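Local atomic coordinates of CurM Sulfotransferase (Moorea producta, PDB entry 4GBM), a protein that probably transfers a sulfo group from PAPS to an intermediate of curacin biosynthesis, and is seen with adenosine-3'-5'-diphosphate bound. Residues A[39-43]-A[169-173]; A[45-49]-A[135-139]; A[161-167]-A[306-311]; A[174-178]-A[267-271]. The protein carries 2 engineered substitutions. One frame throughout, in Å; residues are numbered along the deposited sequence.

Contact 1 of 4, residues A[39-43]-A[169-173]; sequences SSPRS and VIESF. With A3P (adenosine-3'-5'-diphosphate), chain G.
The hydroxyl of Ser172 is gripped from two directions. Its OG accepts from Arg42 NE at 2.8 Å, with the oxygen near the guanidinium plane, and donates to O1P of the 3'-phosphate of A3P at 2.6 Å between OG and O1P. Arg42 NH1 also donates to O1P, 2.9 Å away, along an almost straight N-H (168°). One edge of the guanidinium thus serves both serine and phosphate, while C5' of the nucleotide lies over one of its faces. Bends at chi2 and chi3 (-51° and -60°) turn the arginine chain back so that NE meets Ser172 OG. The segment 39-43 leads out of strand 35-39 into the P-loop-like loop that holds the 5'-phosphate in sulfotransferases, and Ser43 N makes a weak bond to O4P of that phosphate. Were Arg42 replaced by an alanine, Ser172 OG would probably lose the N-H that it accepts from, and O1P one charged partner. Val169 packs against the loop backbone: CG1 is 3.3 Å from Pro41 O, and CG2 faces Ser43 OG. Ser43 OG in turn meets Ser40 O from above the carbonyl plane. Pro41 CB comes to the edge of the Phe173 ring, 4.4 Å from CD2, beside Val196 of helix 189-208.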
# COMPACT_ATOMS: atom_id res chain seq x y z
N SER A 39 -3.46 2.30 4.02
CA SER A 39 -3.72 1.33 5.08
C SER A 39 -2.65 1.35 6.14
O SER A 39 -1.57 1.91 5.94
CB SER A 39 -3.76 -0.10 4.50
OG SER A 39 -2.46 -0.50 4.09
N SER A 40 -2.98 0.75 7.27
CA SER A 40 -1.99 0.39 8.28
C SER A 40 -1.12 -0.74 7.72
O SER A 40 -1.57 -1.49 6.85
CB SER A 40 -2.71 -0.08 9.55
OG SER A 40 -1.85 -0.78 10.44
N PRO A 41 0.13 -0.88 8.21
CA PRO A 41 0.90 -2.09 7.90
C PRO A 41 0.11 -3.38 8.21
O PRO A 41 -0.77 -3.37 9.07
CB PRO A 41 2.07 -1.98 8.88
CG PRO A 41 2.32 -0.52 8.95
CD PRO A 41 0.93 0.08 9.00
N ARG A 42 0.43 -4.45 7.49
CA ARG A 42 -0.08 -5.82 7.75
C ARG A 42 -1.58 -5.99 7.49
O ARG A 42 -2.22 -6.86 8.08
CB ARG A 42 0.28 -6.32 9.18
CG ARG A 42 1.68 -5.95 9.68
CD ARG A 42 2.76 -6.34 8.67
NE ARG A 42 2.78 -7.78 8.38
CZ ARG A 42 3.62 -8.33 7.50
NH1 ARG A 42 3.61 -9.64 7.30
NH2 ARG A 42 4.47 -7.56 6.83
N SER A 43 -2.13 -5.17 6.60
CA SER A 43 -3.58 -5.17 6.35
C SER A 43 -3.99 -5.86 5.06
O SER A 43 -5.15 -5.75 4.64
CB SER A 43 -4.12 -3.73 6.37
OG SER A 43 -3.90 -3.13 7.64
N VAL A 169 -3.66 -7.17 12.97
CA VAL A 169 -2.53 -6.31 12.60
C VAL A 169 -1.46 -6.34 13.68
O VAL A 169 -0.28 -6.47 13.38
CB VAL A 169 -2.99 -4.87 12.31
CG1 VAL A 169 -1.78 -3.93 12.19
CG2 VAL A 169 -3.81 -4.84 11.03
N ILE A 170 -1.88 -6.25 14.94
CA ILE A 170 -0.93 -6.23 16.06
C ILE A 170 -0.14 -7.54 16.15
O ILE A 170 1.09 -7.52 16.26
CB ILE A 170 -1.62 -5.87 17.39
CG1 ILE A 170 -2.05 -4.41 17.36
CG2 ILE A 170 -0.66 -6.10 18.57
CD1 ILE A 170 -3.10 -4.06 18.41
N GLU A 171 -0.84 -8.68 16.07
CA GLU A 171 -0.17 -9.98 16.14
C GLU A 171 0.85 -10.11 15.02
O GLU A 171 1.97 -10.59 15.25
CB GLU A 171 -1.21 -11.10 16.05
CG GLU A 171 -0.66 -12.52 16.25
CD GLU A 171 -0.08 -13.14 14.98
OE1 GLU A 171 -0.46 -12.73 13.88
OE2 GLU A 171 0.77 -14.05 15.10
N SER A 172 0.48 -9.67 13.82
CA SER A 172 1.36 -9.78 12.67
C SER A 172 2.59 -8.87 12.82
O SER A 172 3.72 -9.30 12.62
CB SER A 172 0.59 -9.43 11.39
OG SER A 172 1.46 -9.43 10.27
N PHE A 173 2.36 -7.61 13.17
CA PHE A 173 3.43 -6.63 13.34
C PHE A 173 4.49 -7.11 14.34
O PHE A 173 5.70 -7.03 14.08
CB PHE A 173 2.81 -5.29 13.76
CG PHE A 173 3.77 -4.13 13.76
CD1 PHE A 173 4.63 -3.92 14.83
CD2 PHE A 173 3.77 -3.22 12.70
CE1 PHE A 173 5.50 -2.84 14.85
CE2 PHE A 173 4.64 -2.12 12.71
CZ PHE A 173 5.50 -1.93 13.79
P1 A3P G . 1.05 -12.10 7.90
O1P A3P G . 2.07 -11.55 8.87
O2P A3P G . 1.66 -12.94 6.81
O3P A3P G . -0.14 -12.71 8.57
P2 A3P G . 0.65 -6.06 3.97
O4P A3P G . -0.25 -4.87 4.12
O5P A3P G . 1.93 -5.99 4.75
O6P A3P G . 0.84 -6.48 2.54
O5' A3P G . -0.15 -7.27 4.69
C5' A3P G . 0.53 -8.50 4.94
C4' A3P G . -0.53 -9.49 5.37
O4' A3P G . -1.34 -9.82 4.23
C3' A3P G . 0.05 -10.82 5.80
O3' A3P G . 0.50 -10.76 7.16
C2' A3P G . -1.13 -11.75 5.56
O2' A3P G . -1.97 -11.81 6.72
C1' A3P G . -1.92 -11.11 4.43
N9 A3P G . -1.76 -11.90 3.18
C8 A3P G . -0.67 -12.00 2.39
N7 A3P G . -0.89 -12.84 1.35
C5 A3P G . -2.16 -13.29 1.48
C6 A3P G . -3.06 -14.20 0.73
N6 A3P G . -2.62 -14.81 -0.40
N1 A3P G . -4.32 -14.39 1.22
C2 A3P G . -4.76 -13.77 2.33
N3 A3P G . -4.00 -12.92 3.06
C4 A3P G . -2.73 -12.66 2.67

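Contact 2 of 4, residues A[45-49]-A[135-139]; sequences STLLR and DKSPT. With A3P (adenosine-3'-5'-diphosphate), chain G.
Lys136 of strand 132-136 reaches across the first turn of helix 45-53, which follows the P-loop-like 5'-phosphate-binding loop of the sulfotransferase fold. Its CB sits near Arg49 CB, and CG packs on Ser45 CB at 3.9 Å. Bends at chi2 and chi3 (-85° and -79°) then swing the chain across this turn toward the phosphate. CD passes 3.3 Å from Ser45 OG, and CE rests between that hydroxyl and Arg49 CG, 3.8 Å from the latter. At the tip, NZ donates to Ser45 OG and to Thr46 OG1, each 3.0 Å from NZ, and forms a salt bridge with Glu63. A water accepts from Arg49 NE and, weakly, from NZ, while the Arg49 guanidinium turns away to the carbonyls of Arg255 and Met256. Both hydroxyls that receive the lysine donate to the 5'-phosphate of A3P, Ser45 OG to O4P and Thr46 OG1 to O6P, so NZ stands in the second shell of the phosphate, placed to hold both hydroxyls toward it. Backbone N of Ser45 and of Thr46 grip the same two oxygens, each N 2.9 Å from its oxygen. Pro138 closes in with its CG 3.7 Å from Ser45 OG.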
# COMPACT_ATOMS: atom_id res chain seq x y z
N SER A 45 -2.37 -5.22 2.17
CA SER A 45 -2.21 -4.22 1.10
C SER A 45 -1.49 -4.78 -0.13
O SER A 45 -1.86 -4.46 -1.26
CB SER A 45 -1.51 -2.95 1.62
OG SER A 45 -0.15 -3.19 1.94
N THR A 46 -0.50 -5.64 0.09
CA THR A 46 0.24 -6.26 -1.02
C THR A 46 -0.67 -7.19 -1.80
O THR A 46 -0.72 -7.14 -3.04
CB THR A 46 1.52 -6.98 -0.54
OG1 THR A 46 2.34 -6.06 0.18
CG2 THR A 46 2.31 -7.55 -1.73
N LEU A 47 -1.41 -8.04 -1.09
CA LEU A 47 -2.41 -8.88 -1.76
C LEU A 47 -3.33 -8.04 -2.66
O LEU A 47 -3.51 -8.36 -3.83
CB LEU A 47 -3.24 -9.65 -0.73
CG LEU A 47 -4.42 -10.44 -1.30
CD1 LEU A 47 -3.96 -11.60 -2.19
CD2 LEU A 47 -5.26 -10.95 -0.14
N LEU A 48 -3.89 -6.97 -2.11
CA LEU A 48 -4.77 -6.12 -2.91
C LEU A 48 -4.07 -5.50 -4.12
O LEU A 48 -4.61 -5.53 -5.24
CB LEU A 48 -5.42 -5.04 -2.03
CG LEU A 48 -6.38 -4.11 -2.78
CD1 LEU A 48 -7.55 -4.87 -3.42
CD2 LEU A 48 -6.89 -3.02 -1.84
N ARG A 49 -2.87 -4.97 -3.93
CA ARG A 49 -2.18 -4.35 -5.07
C ARG A 49 -1.85 -5.38 -6.15
O ARG A 49 -1.91 -5.07 -7.34
CB ARG A 49 -0.96 -3.52 -4.62
CG ARG A 49 0.36 -4.25 -4.48
CD ARG A 49 1.19 -4.25 -5.77
NE ARG A 49 2.40 -5.05 -5.58
CZ ARG A 49 3.00 -5.75 -6.54
NH1 ARG A 49 4.08 -6.47 -6.24
NH2 ARG A 49 2.54 -5.75 -7.79
N ASP A 135 -1.07 3.37 -6.60
CA ASP A 135 0.06 3.69 -5.74
C ASP A 135 -0.26 3.26 -4.31
O ASP A 135 -1.07 3.89 -3.62
CB ASP A 135 0.37 5.20 -5.84
CG ASP A 135 1.66 5.58 -5.15
OD1 ASP A 135 2.21 6.64 -5.49
OD2 ASP A 135 2.12 4.82 -4.27
N LYS A 136 0.39 2.18 -3.87
CA LYS A 136 0.17 1.60 -2.53
C LYS A 136 1.42 1.66 -1.66
O LYS A 136 2.50 1.25 -2.09
CB LYS A 136 -0.25 0.12 -2.67
CG LYS A 136 -0.62 -0.58 -1.33
CD LYS A 136 0.60 -1.16 -0.55
CE LYS A 136 1.08 -2.50 -1.13
NZ LYS A 136 2.05 -3.13 -0.17
N SER A 137 1.26 2.16 -0.44
CA SER A 137 2.28 2.01 0.61
C SER A 137 1.65 2.23 1.98
O SER A 137 1.00 3.24 2.20
CB SER A 137 3.44 3.00 0.44
OG SER A 137 4.35 2.86 1.52
N PRO A 138 1.87 1.29 2.93
CA PRO A 138 1.34 1.53 4.27
C PRO A 138 2.00 2.70 4.98
O PRO A 138 1.44 3.26 5.93
CB PRO A 138 1.64 0.21 5.00
CG PRO A 138 1.75 -0.79 3.95
CD PRO A 138 2.38 -0.08 2.77
N THR A 139 3.18 3.11 4.52
CA THR A 139 3.91 4.18 5.19
C THR A 139 3.28 5.57 4.99
O THR A 139 3.52 6.47 5.80
CB THR A 139 5.40 4.21 4.79
OG1 THR A 139 5.52 4.54 3.41
CG2 THR A 139 6.05 2.86 5.04
P1 A3P G . 1.05 -12.10 7.90
O1P A3P G . 2.07 -11.55 8.87
O2P A3P G . 1.66 -12.94 6.81
O3P A3P G . -0.14 -12.71 8.57
P2 A3P G . 0.65 -6.06 3.97
O4P A3P G . -0.25 -4.87 4.12
O5P A3P G . 1.93 -5.99 4.75
O6P A3P G . 0.84 -6.48 2.54
O5' A3P G . -0.15 -7.27 4.69
C5' A3P G . 0.53 -8.50 4.94
C4' A3P G . -0.53 -9.49 5.37
O4' A3P G . -1.34 -9.82 4.23
C3' A3P G . 0.05 -10.82 5.80
O3' A3P G . 0.50 -10.76 7.16
C2' A3P G . -1.13 -11.75 5.56
O2' A3P G . -1.97 -11.81 6.72
C1' A3P G . -1.92 -11.11 4.43
N9 A3P G . -1.76 -11.90 3.18
C8 A3P G . -0.67 -12.00 2.39
N7 A3P G . -0.89 -12.84 1.35
C5 A3P G . -2.16 -13.29 1.48
C6 A3P G . -3.06 -14.20 0.73
N6 A3P G . -2.62 -14.81 -0.40
N1 A3P G . -4.32 -14.39 1.22
C2 A3P G . -4.76 -13.77 2.33
N3 A3P G . -4.00 -12.92 3.06
C4 A3P G . -2.73 -12.66 2.67
O HOH W 1 3.56 -4.18 -2.99

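Contact 3 of 4, residues A[161-167]-A[306-311]; sequences YLVRHPY and LSYELP. With A3P (adenosine-3'-5'-diphosphate), chain G.
The ring of Tyr308 lies flat over the backbone where strand 158-163 gives way to helix 166-175. His165 CA makes a CH-pi contact almost along the ring normal, 3.7 Å from the centroid of the Tyr308 ring, and Pro166 CD packs 4.1 Å from CD2 of the tyrosine. Beyond the hydroxyl end, Val163 CG2 stands 3.6 Å from Tyr308 OH, and Val163 CG1 leads on to Leu306, whose CD2 also meets Tyr161. On the far flank, Leu310 CD2 is wedged among His165, Pro166 and Tyr167, 3.8 Å from Tyr167 CE1. The polar edge begins at the imidazole, used at both nitrogens within its plane: ND1 accepts from Tyr167 N as the N-cap, and NE2 donates to Glu309 O at 2.7 Å (169°). With CG anti to the backbone N (chi1 -165°), the His165 ring runs past Tyr308 to this carbonyl. Tyr167 OH donates in the carbonyl plane to Pro311 O, 2.9 Å away. Tyr308 OH bonds to Glu222. The C-terminal segment 306-311, which leaves helix 297-305 through a Schellman motif at Ser307, thus packs on the turn from the parallel sheet into helix 166-175 of the sulfotransferase domain, with Trp197 of helix 189-208 against Pro166.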
# COMPACT_ATOMS: atom_id res chain seq x y z
N TYR A 161 -9.38 2.83 0.98
CA TYR A 161 -9.02 2.74 2.39
C TYR A 161 -9.19 1.30 2.83
O TYR A 161 -10.32 0.83 2.98
CB TYR A 161 -9.88 3.71 3.21
CG TYR A 161 -9.68 3.68 4.72
CD1 TYR A 161 -8.48 3.25 5.30
CD2 TYR A 161 -10.69 4.14 5.56
CE1 TYR A 161 -8.31 3.25 6.69
CE2 TYR A 161 -10.54 4.15 6.95
CZ TYR A 161 -9.35 3.71 7.50
OH TYR A 161 -9.22 3.71 8.86
N LEU A 162 -8.07 0.61 2.98
CA LEU A 162 -8.04 -0.80 3.37
C LEU A 162 -7.82 -0.90 4.88
O LEU A 162 -6.85 -0.35 5.40
CB LEU A 162 -6.94 -1.53 2.60
CG LEU A 162 -6.68 -2.99 2.94
CD1 LEU A 162 -7.89 -3.89 2.64
CD2 LEU A 162 -5.45 -3.47 2.19
N VAL A 163 -8.74 -1.58 5.55
CA VAL A 163 -8.69 -1.75 7.01
C VAL A 163 -8.67 -3.22 7.39
O VAL A 163 -9.22 -4.07 6.69
CB VAL A 163 -9.88 -1.03 7.73
CG1 VAL A 163 -9.83 0.47 7.52
CG2 VAL A 163 -11.23 -1.58 7.30
N ARG A 164 -8.00 -3.53 8.50
CA ARG A 164 -7.98 -4.88 9.06
C ARG A 164 -8.15 -4.78 10.58
O ARG A 164 -7.77 -3.79 11.18
CB ARG A 164 -6.69 -5.61 8.69
CG ARG A 164 -6.69 -7.08 9.10
CD ARG A 164 -5.46 -7.78 8.62
NE ARG A 164 -5.55 -9.21 8.90
CZ ARG A 164 -4.55 -10.07 8.69
NH1 ARG A 164 -3.38 -9.63 8.26
NH2 ARG A 164 -4.73 -11.36 8.94
N HIS A 165 -8.73 -5.82 11.18
CA HIS A 165 -8.96 -5.85 12.61
C HIS A 165 -7.66 -5.56 13.36
O HIS A 165 -6.61 -6.12 13.02
CB HIS A 165 -9.49 -7.22 13.02
CG HIS A 165 -10.09 -7.25 14.39
ND1 HIS A 165 -9.34 -7.23 15.55
CD2 HIS A 165 -11.39 -7.32 14.79
CE1 HIS A 165 -10.14 -7.26 16.60
NE2 HIS A 165 -11.39 -7.32 16.17
N PRO A 166 -7.72 -4.72 14.40
CA PRO A 166 -6.48 -4.38 15.11
C PRO A 166 -5.76 -5.58 15.74
O PRO A 166 -4.53 -5.59 15.78
CB PRO A 166 -6.96 -3.39 16.20
CG PRO A 166 -8.43 -3.69 16.36
CD PRO A 166 -8.89 -4.02 14.97
N TYR A 167 -6.49 -6.59 16.21
CA TYR A 167 -5.84 -7.76 16.82
C TYR A 167 -4.95 -8.46 15.79
O TYR A 167 -3.82 -8.87 16.09
CB TYR A 167 -6.86 -8.77 17.34
CG TYR A 167 -7.63 -8.41 18.59
CD1 TYR A 167 -7.56 -7.14 19.17
CD2 TYR A 167 -8.47 -9.36 19.18
CE1 TYR A 167 -8.30 -6.83 20.32
CE2 TYR A 167 -9.21 -9.06 20.32
CZ TYR A 167 -9.12 -7.80 20.88
OH TYR A 167 -9.85 -7.52 22.00
N LEU A 306 -14.70 1.96 13.13
CA LEU A 306 -14.52 1.05 12.00
C LEU A 306 -15.38 -0.21 12.09
O LEU A 306 -15.24 -1.10 11.26
CB LEU A 306 -13.04 0.67 11.87
CG LEU A 306 -12.08 1.80 11.52
CD1 LEU A 306 -10.64 1.30 11.55
CD2 LEU A 306 -12.39 2.40 10.14
N SER A 307 -16.26 -0.27 13.09
CA SER A 307 -17.18 -1.40 13.27
C SER A 307 -16.51 -2.75 13.54
O SER A 307 -17.05 -3.79 13.16
CB SER A 307 -18.15 -1.52 12.08
OG SER A 307 -18.95 -0.36 11.96
N TYR A 308 -15.35 -2.74 14.18
CA TYR A 308 -14.71 -3.98 14.62
C TYR A 308 -15.10 -4.33 16.06
O TYR A 308 -15.09 -3.47 16.93
CB TYR A 308 -13.19 -3.89 14.51
CG TYR A 308 -12.65 -4.06 13.11
CD1 TYR A 308 -12.85 -5.26 12.41
CD2 TYR A 308 -11.95 -3.04 12.47
CE1 TYR A 308 -12.36 -5.43 11.13
CE2 TYR A 308 -11.46 -3.20 11.19
CZ TYR A 308 -11.66 -4.40 10.52
OH TYR A 308 -11.17 -4.56 9.25
N GLU A 309 -15.42 -5.61 16.28
CA GLU A 309 -15.75 -6.14 17.60
C GLU A 309 -14.48 -6.55 18.32
O GLU A 309 -13.56 -7.11 17.72
CB GLU A 309 -16.65 -7.37 17.47
CG GLU A 309 -17.94 -7.16 16.71
CD GLU A 309 -18.64 -8.46 16.36
OE1 GLU A 309 -18.44 -9.47 17.08
OE2 GLU A 309 -19.40 -8.48 15.36
N LEU A 310 -14.44 -6.30 19.63
CA LEU A 310 -13.27 -6.63 20.43
C LEU A 310 -13.59 -7.71 21.47
O LEU A 310 -14.06 -7.39 22.56
CB LEU A 310 -12.70 -5.37 21.09
CG LEU A 310 -12.28 -4.22 20.17
CD1 LEU A 310 -11.80 -3.04 20.99
CD2 LEU A 310 -11.21 -4.66 19.17
N PRO A 311 -13.34 -8.99 21.13
CA PRO A 311 -13.63 -10.06 22.09
C PRO A 311 -12.66 -10.09 23.29
O PRO A 311 -11.69 -9.33 23.33
CB PRO A 311 -13.51 -11.34 21.26
CG PRO A 311 -12.74 -10.97 20.05
CD PRO A 311 -12.90 -9.50 19.82
P1 A3P G . 1.05 -12.10 7.90
O1P A3P G . 2.07 -11.55 8.87
O2P A3P G . 1.66 -12.94 6.81
O3P A3P G . -0.14 -12.71 8.57
P2 A3P G . 0.65 -6.06 3.97
O4P A3P G . -0.25 -4.87 4.12
O5P A3P G . 1.93 -5.99 4.75
O6P A3P G . 0.84 -6.48 2.54
O5' A3P G . -0.15 -7.27 4.69
C5' A3P G . 0.53 -8.50 4.94
C4' A3P G . -0.53 -9.49 5.37
O4' A3P G . -1.34 -9.82 4.23
C3' A3P G . 0.05 -10.82 5.80
O3' A3P G . 0.50 -10.76 7.16
C2' A3P G . -1.13 -11.75 5.56
O2' A3P G . -1.97 -11.81 6.72
C1' A3P G . -1.92 -11.11 4.43
N9 A3P G . -1.76 -11.90 3.18
C8 A3P G . -0.67 -12.00 2.39
N7 A3P G . -0.89 -12.84 1.35
C5 A3P G . -2.16 -13.29 1.48
C6 A3P G . -3.06 -14.20 0.73
N6 A3P G . -2.62 -14.81 -0.40
N1 A3P G . -4.32 -14.39 1.22
C2 A3P G . -4.76 -13.77 2.33
N3 A3P G . -4.00 -12.92 3.06
C4 A3P G . -2.73 -12.66 2.67

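Contact 4 of 4, residues A[174-178]-A[267-271]; sequences VRMRM and ISDPN. With ZN (zinc ion), chain C; A3P (adenosine-3'-5'-diphosphate), chain G.
Residues 175-178 and 267-271 run in nearly opposed directions, 157° apart, and the segments come nearest at Met178 and Ser268, whose CA atoms are 7.3 Å apart. The first leaves helix 166-175 through a Schellman motif with positive phi at Arg177; the second holds an Asx turn in which Asp269 OD1 accepts from Asn271 N. Between them the methionines do the packing. Met176, bent at chi2 and chi3, brings CE to Asp269 O at 3.5 Å, and its SD receives a weak bond from Asn271 ND2. Met178 lays SD on Ser268 CB, 3.8 Å away, and its CE meets Ile267 CD1. A water joins Met176 O to Ser268 OG. At the nucleotide, Arg175 NH1 bonds to O1P and O3P of the 3'-phosphate, and NH2 donates to O1P at 2.9 Å; the phosphorus lies in the guanidinium plane, where the bend at chi3 (38°) brings this edge. Asn271 ND2 donates to O2P, 2.8 Å away. A leucine replacing Arg175 would probably leave O3P and O1P short of charged donors and Glu171, its salt-bridge partner, without its mate. Asp269 OD1 also binds zinc at 2.0 Å, shared with His261, and OD2 pairs with Lys274. All three terminal oxygens of the 3'-phosphate therefore meet donors from this contact, and the loop supplying Asn271 is pinned by a metal, consistent with a firmly held nucleotide.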
# COMPACT_ATOMS: atom_id res chain seq x y z
N VAL A 174 4.03 -7.63 15.48
CA VAL A 174 4.91 -8.15 16.53
C VAL A 174 5.65 -9.40 16.05
O VAL A 174 6.87 -9.52 16.25
CB VAL A 174 4.11 -8.40 17.84
CG1 VAL A 174 4.95 -9.13 18.88
CG2 VAL A 174 3.64 -7.06 18.43
N ARG A 175 4.93 -10.33 15.42
CA ARG A 175 5.52 -11.56 14.88
C ARG A 175 6.64 -11.26 13.88
O ARG A 175 7.67 -11.96 13.86
CB ARG A 175 4.43 -12.43 14.24
CG ARG A 175 4.96 -13.67 13.48
CD ARG A 175 3.88 -14.72 13.19
NE ARG A 175 2.58 -14.14 12.83
CZ ARG A 175 2.30 -13.57 11.66
NH1 ARG A 175 1.10 -13.05 11.45
NH2 ARG A 175 3.22 -13.52 10.70
N MET A 176 6.43 -10.23 13.07
CA MET A 176 7.39 -9.84 12.02
C MET A 176 8.52 -8.96 12.55
O MET A 176 9.43 -8.59 11.80
CB MET A 176 6.66 -9.17 10.85
CG MET A 176 5.67 -10.09 10.12
SD MET A 176 6.44 -11.59 9.48
CE MET A 176 7.51 -10.91 8.21
N ARG A 177 8.45 -8.63 13.84
CA ARG A 177 9.49 -7.87 14.55
C ARG A 177 9.73 -6.49 13.93
O ARG A 177 10.88 -6.06 13.77
CB ARG A 177 10.79 -8.67 14.63
CG ARG A 177 10.65 -9.91 15.50
CD ARG A 177 11.85 -10.83 15.42
NE ARG A 177 11.84 -11.80 16.50
CZ ARG A 177 11.03 -12.86 16.58
NH1 ARG A 177 10.13 -13.10 15.62
NH2 ARG A 177 11.10 -13.67 17.62
N MET A 178 8.64 -5.80 13.60
CA MET A 178 8.73 -4.52 12.91
C MET A 178 8.90 -3.30 13.82
O MET A 178 9.06 -2.19 13.33
CB MET A 178 7.50 -4.33 12.02
CG MET A 178 7.49 -5.28 10.84
SD MET A 178 5.93 -5.24 9.97
CE MET A 178 5.96 -3.59 9.26
N ILE A 267 9.87 -2.67 3.47
CA ILE A 267 9.97 -2.53 4.92
C ILE A 267 9.88 -3.83 5.70
O ILE A 267 10.52 -3.97 6.74
CB ILE A 267 8.97 -1.50 5.49
CG1 ILE A 267 7.52 -1.92 5.20
CG2 ILE A 267 9.26 -0.12 4.91
CD1 ILE A 267 6.49 -1.28 6.13
N SER A 268 9.07 -4.77 5.22
CA SER A 268 8.99 -6.10 5.81
C SER A 268 8.62 -7.09 4.72
O SER A 268 8.69 -6.74 3.53
CB SER A 268 7.95 -6.15 6.94
OG SER A 268 8.05 -7.37 7.66
N ASP A 269 8.26 -8.30 5.11
CA ASP A 269 7.81 -9.33 4.18
C ASP A 269 6.29 -9.44 4.29
O ASP A 269 5.78 -9.76 5.37
CB ASP A 269 8.47 -10.67 4.51
CG ASP A 269 8.31 -11.71 3.41
OD1 ASP A 269 7.46 -11.51 2.51
OD2 ASP A 269 9.03 -12.74 3.44
N PRO A 270 5.56 -9.17 3.19
CA PRO A 270 4.09 -9.31 3.25
C PRO A 270 3.64 -10.76 3.28
O PRO A 270 2.46 -11.03 3.48
CB PRO A 270 3.61 -8.61 1.98
CG PRO A 270 4.76 -8.69 1.03
CD PRO A 270 6.01 -8.63 1.89
N ASN A 271 4.58 -11.68 3.05
CA ASN A 271 4.34 -13.13 3.11
C ASN A 271 3.38 -13.62 2.03
O ASN A 271 2.81 -14.71 2.14
CB ASN A 271 3.87 -13.56 4.51
CG ASN A 271 4.92 -13.30 5.58
OD1 ASN A 271 6.13 -13.47 5.34
ND2 ASN A 271 4.47 -12.88 6.76
ZN ZN C . 7.58 -12.67 0.87
P1 A3P G . 1.05 -12.10 7.90
O1P A3P G . 2.07 -11.55 8.87
O2P A3P G . 1.66 -12.94 6.81
O3P A3P G . -0.14 -12.71 8.57
P2 A3P G . 0.65 -6.06 3.97
O4P A3P G . -0.25 -4.87 4.12
O5P A3P G . 1.93 -5.99 4.75
O6P A3P G . 0.84 -6.48 2.54
O5' A3P G . -0.15 -7.27 4.69
C5' A3P G . 0.53 -8.50 4.94
C4' A3P G . -0.53 -9.49 5.37
O4' A3P G . -1.34 -9.82 4.23
C3' A3P G . 0.05 -10.82 5.80
O3' A3P G . 0.50 -10.76 7.16
C2' A3P G . -1.13 -11.75 5.56
O2' A3P G . -1.97 -11.81 6.72
C1' A3P G . -1.92 -11.11 4.43
N9 A3P G . -1.76 -11.90 3.18
C8 A3P G . -0.67 -12.00 2.39
N7 A3P G . -0.89 -12.84 1.35
C5 A3P G . -2.16 -13.29 1.48
C6 A3P G . -3.06 -14.20 0.73
N6 A3P G . -2.62 -14.81 -0.40
N1 A3P G . -4.32 -14.39 1.22
C2 A3P G . -4.76 -13.77 2.33
N3 A3P G . -4.00 -12.92 3.06
C4 A3P G . -2.73 -12.66 2.67
O HOH W 2 10.16 -7.73 9.38

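From the N terminus, strand 35-39 delivers 39-43, where contact 1 opens the first long loop, closed only when helix 166-175 returns to it. Contact 2 opens and closes within that loop, tying helix 45-53 to the neighbouring strand 132-136. Contact 3 starts at 161-167, before contact 1 has closed, and ends at the C-terminal 306-311, so these two cross. Contact 4 opens just after contact 1, at the end of the same helix, and is enclosed by contact 3. Helix 166-175 is thereby fixed along its length to three parts of the chain. Segments of all four contacts meet A3P, and contacts 3 and 4 do not touch each other.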